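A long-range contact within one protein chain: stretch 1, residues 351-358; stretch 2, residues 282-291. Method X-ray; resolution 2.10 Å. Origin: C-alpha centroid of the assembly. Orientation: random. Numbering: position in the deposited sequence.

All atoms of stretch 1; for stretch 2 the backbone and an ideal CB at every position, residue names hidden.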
# COMPACT_ATOMS: atom_id res chain seq x y z
N ALA A 351 12.30 -7.99 -3.94
CA ALA A 351 12.42 -6.90 -4.91
C ALA A 351 13.66 -6.08 -4.54
O ALA A 351 14.44 -5.71 -5.41
CB ALA A 351 11.18 -6.03 -4.89
N PHE A 352 13.83 -5.78 -3.25
CA PHE A 352 14.99 -5.02 -2.82
C PHE A 352 16.26 -5.78 -3.21
O PHE A 352 17.24 -5.18 -3.65
CB PHE A 352 14.98 -4.81 -1.30
CG PHE A 352 14.10 -3.67 -0.85
CD1 PHE A 352 14.27 -2.39 -1.38
CD2 PHE A 352 13.12 -3.86 0.12
CE1 PHE A 352 13.48 -1.32 -0.95
CE2 PHE A 352 12.33 -2.80 0.56
CZ PHE A 352 12.51 -1.53 0.02
N ILE A 353 16.25 -7.10 -3.05
CA ILE A 353 17.41 -7.91 -3.41
C ILE A 353 17.69 -7.78 -4.90
O ILE A 353 18.82 -7.50 -5.30
CB ILE A 353 17.18 -9.40 -3.09
CG1 ILE A 353 17.05 -9.59 -1.57
CG2 ILE A 353 18.35 -10.23 -3.62
CD1 ILE A 353 18.26 -9.15 -0.79
N ALA A 354 16.66 -7.99 -5.71
CA ALA A 354 16.77 -7.91 -7.16
C ALA A 354 17.25 -6.54 -7.62
O ALA A 354 17.92 -6.42 -8.66
CB ALA A 354 15.44 -8.22 -7.80
N ALA A 355 16.90 -5.51 -6.86
CA ALA A 355 17.27 -4.13 -7.19
C ALA A 355 18.66 -3.75 -6.68
O ALA A 355 19.21 -2.73 -7.08
CB ALA A 355 16.22 -3.17 -6.63
N GLY A 356 19.22 -4.57 -5.79
CA GLY A 356 20.54 -4.28 -5.26
C GLY A 356 20.54 -3.62 -3.89
O GLY A 356 21.61 -3.36 -3.34
N ASP A 357 19.36 -3.35 -3.35
CA ASP A 357 19.27 -2.74 -2.02
C ASP A 357 19.18 -3.86 -0.98
O ASP A 357 18.12 -4.11 -0.39
CB ASP A 357 18.04 -1.83 -1.93
CG ASP A 357 17.91 -1.14 -0.59
OD1 ASP A 357 16.92 -0.40 -0.40
OD2 ASP A 357 18.80 -1.32 0.28
N VAL A 358 20.30 -4.53 -0.78
CA VAL A 358 20.39 -5.63 0.17
C VAL A 358 20.12 -5.19 1.61
O VAL A 358 19.51 -5.93 2.38
CB VAL A 358 21.77 -6.31 0.08
CG1 VAL A 358 21.86 -7.49 1.03
CG2 VAL A 358 22.00 -6.77 -1.35
N UNK A 282 19.55 10.00 -5.23
CA UNK A 282 20.72 9.33 -4.68
C UNK A 282 20.41 7.85 -4.45
O UNK A 282 21.22 6.97 -4.75
CB UNK A 282 21.16 10.00 -3.38
N UNK A 283 19.23 7.59 -3.91
CA UNK A 283 18.82 6.21 -3.65
C UNK A 283 18.63 5.43 -4.93
O UNK A 283 19.10 4.31 -5.05
CB UNK A 283 17.53 6.18 -2.83
N UNK A 284 17.94 6.02 -5.90
CA UNK A 284 17.70 5.34 -7.17
C UNK A 284 19.00 4.95 -7.86
O UNK A 284 19.11 3.86 -8.42
CB UNK A 284 16.87 6.23 -8.10
N UNK A 285 19.97 5.86 -7.81
CA UNK A 285 21.26 5.61 -8.46
C UNK A 285 22.12 4.59 -7.74
O UNK A 285 23.21 4.25 -8.20
CB UNK A 285 22.04 6.92 -8.58
N UNK A 286 21.63 4.10 -6.62
CA UNK A 286 22.35 3.10 -5.86
C UNK A 286 21.85 1.72 -6.31
O UNK A 286 22.47 0.70 -6.02
CB UNK A 286 22.16 3.31 -4.36
N UNK A 287 20.74 1.72 -7.05
CA UNK A 287 20.12 0.49 -7.54
C UNK A 287 20.64 0.03 -8.90
O UNK A 287 21.12 0.83 -9.69
CB UNK A 287 18.60 0.68 -7.62
N UNK A 288 20.52 -1.27 -9.16
CA UNK A 288 20.95 -1.82 -10.45
C UNK A 288 20.10 -1.18 -11.54
O UNK A 288 18.89 -1.00 -11.38
CB UNK A 288 20.83 -3.34 -10.48
N UNK A 289 20.73 -0.83 -12.66
CA UNK A 289 20.01 -0.21 -13.76
C UNK A 289 19.91 -1.19 -14.93
O UNK A 289 19.37 -0.85 -15.98
CB UNK A 289 20.70 1.09 -14.19
N UNK A 290 20.42 -2.39 -14.72
CA UNK A 290 20.40 -3.44 -15.73
C UNK A 290 20.91 -2.96 -17.08
O UNK A 290 20.19 -2.99 -18.08
CB UNK A 290 18.98 -3.99 -15.88
N UNK A 291 22.17 -2.52 -17.09
CA UNK A 291 22.80 -2.03 -18.31
C UNK A 291 21.97 -0.95 -19.00
O UNK A 291 21.87 -0.92 -20.22
CB UNK A 291 23.04 -3.19 -19.28

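Stretch 1 brings the end of a helix to this contact: Gly 356, at positive phi, closes it in a Schellman motif, and the carbonyls of Ala 354 and Ala 355 are left looking for donors. Asp 357 follows with its side chain directed at stretch 2.

Position 282 is helical, and stretch 1 lies out of its reach. The contact sets no rule here; the residue is Lys 282, fully extended.

At 283 the CA-to-CB bond runs sideways and the ideal CB has nothing of stretch 1 within 5.5 Å, so a short side chain would touch nothing. A long one could swing toward the Asp 357 carboxylate and the Phe 352 ring, and a donor at its tip would be rewarded: Tyr, Lys or Arg are all reasonable. Tyr 283 has chi1 in the t well, and its OH donates to Asp 357 OD1 over 2.9 Å. The same OH sits 3.4 Å from Phe 352 CE1, at the edge of that ring and near its plane, so the tip is both bonded and packed.

Positions 284 and 285 are beyond reach and left free by stretch 1; they hold Cys 284 and Asn 285. At 286 the bond points sideways into open space, where many residues would do, and Thr 286 makes no close contact. A type I turn from 284 to 287 redirects the chain.

The CA-to-CB bond of 287 is again sideways, but the ideal CB lies 3.5 Å from Ala 355 O, with the methyl of Ala 355 and the CB of Asp 357 beyond. A medium-sized apolar chain such as Leu, Ile or Met fits. Leu 287 places CD2 4.1 Å from Ala 355 CB and 3.9 Å from Asp 357 CB, covering both with one methyl.

Position 288 points toward the helix end. Its backbone N already donates to Ala 355 O at 2.9 Å, nearly straight at 168°, while Ala 354 O remains available to a side-chain donor; Asn, Gln, Ser or Lys could be considered. Asn 288 answers with ND2, bonded to Ala 354 O at 3.2 Å. The absent side chain of Gly 356 matters here, since an ideal CB there would lie 2.9 Å from Asn 288 ND2.

Position 289 points away, suiting almost any polar residue, and is Asn 289.

At 290 both backbone angles are positive, which favors Gly or Asn, and only a long side chain could return to stretch 1. Phe 290 does, bringing CZ to 3.7 Å from Ala 354 O.

Position 291, also with positive phi, is out of reach; Asn 291 tolerates that conformation well.

Stretch 2, residues 282-291: KYCNTLNNFN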
# COMPACT_ATOMS: atom_id res chain seq x y z
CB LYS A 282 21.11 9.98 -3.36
CG LYS A 282 22.27 9.30 -2.65
CD LYS A 282 22.50 9.92 -1.29
CE LYS A 282 23.68 9.28 -0.59
NZ LYS A 282 23.95 9.93 0.72
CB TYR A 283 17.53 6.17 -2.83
CG TYR A 283 16.97 4.77 -2.73
CD1 TYR A 283 15.79 4.41 -3.41
CD2 TYR A 283 17.63 3.79 -2.00
CE1 TYR A 283 15.30 3.11 -3.34
CE2 TYR A 283 17.15 2.48 -1.93
CZ TYR A 283 15.98 2.15 -2.60
OH TYR A 283 15.49 0.87 -2.52
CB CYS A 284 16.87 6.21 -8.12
SG CYS A 284 15.15 6.41 -7.63
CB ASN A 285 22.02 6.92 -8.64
CG ASN A 285 21.36 7.83 -9.64
OD1 ASN A 285 20.76 7.37 -10.61
ND2 ASN A 285 21.47 9.14 -9.43
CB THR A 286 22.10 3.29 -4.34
OG1 THR A 286 23.23 2.79 -3.61
CG2 THR A 286 20.86 2.54 -3.89
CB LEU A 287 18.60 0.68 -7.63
CG LEU A 287 17.87 1.22 -6.39
CD1 LEU A 287 16.41 1.47 -6.75
CD2 LEU A 287 17.98 0.25 -5.24
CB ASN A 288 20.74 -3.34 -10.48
CG ASN A 288 21.49 -4.07 -9.38
OD1 ASN A 288 22.69 -3.87 -9.20
ND2 ASN A 288 20.78 -4.91 -8.64
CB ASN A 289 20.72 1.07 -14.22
CG ASN A 289 22.15 0.83 -14.68
OD1 ASN A 289 22.41 -0.05 -15.50
ND2 ASN A 289 23.07 1.62 -14.15
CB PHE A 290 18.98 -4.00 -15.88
CG PHE A 290 18.38 -4.48 -14.59
CD1 PHE A 290 17.74 -3.59 -13.73
CD2 PHE A 290 18.52 -5.81 -14.20
CE1 PHE A 290 17.24 -4.02 -12.51
CE2 PHE A 290 18.02 -6.24 -12.97
CZ PHE A 290 17.39 -5.35 -12.13
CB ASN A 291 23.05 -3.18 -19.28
CG ASN A 291 24.08 -4.16 -18.76
OD1 ASN A 291 25.23 -3.79 -18.51
ND2 ASN A 291 23.68 -5.42 -18.60
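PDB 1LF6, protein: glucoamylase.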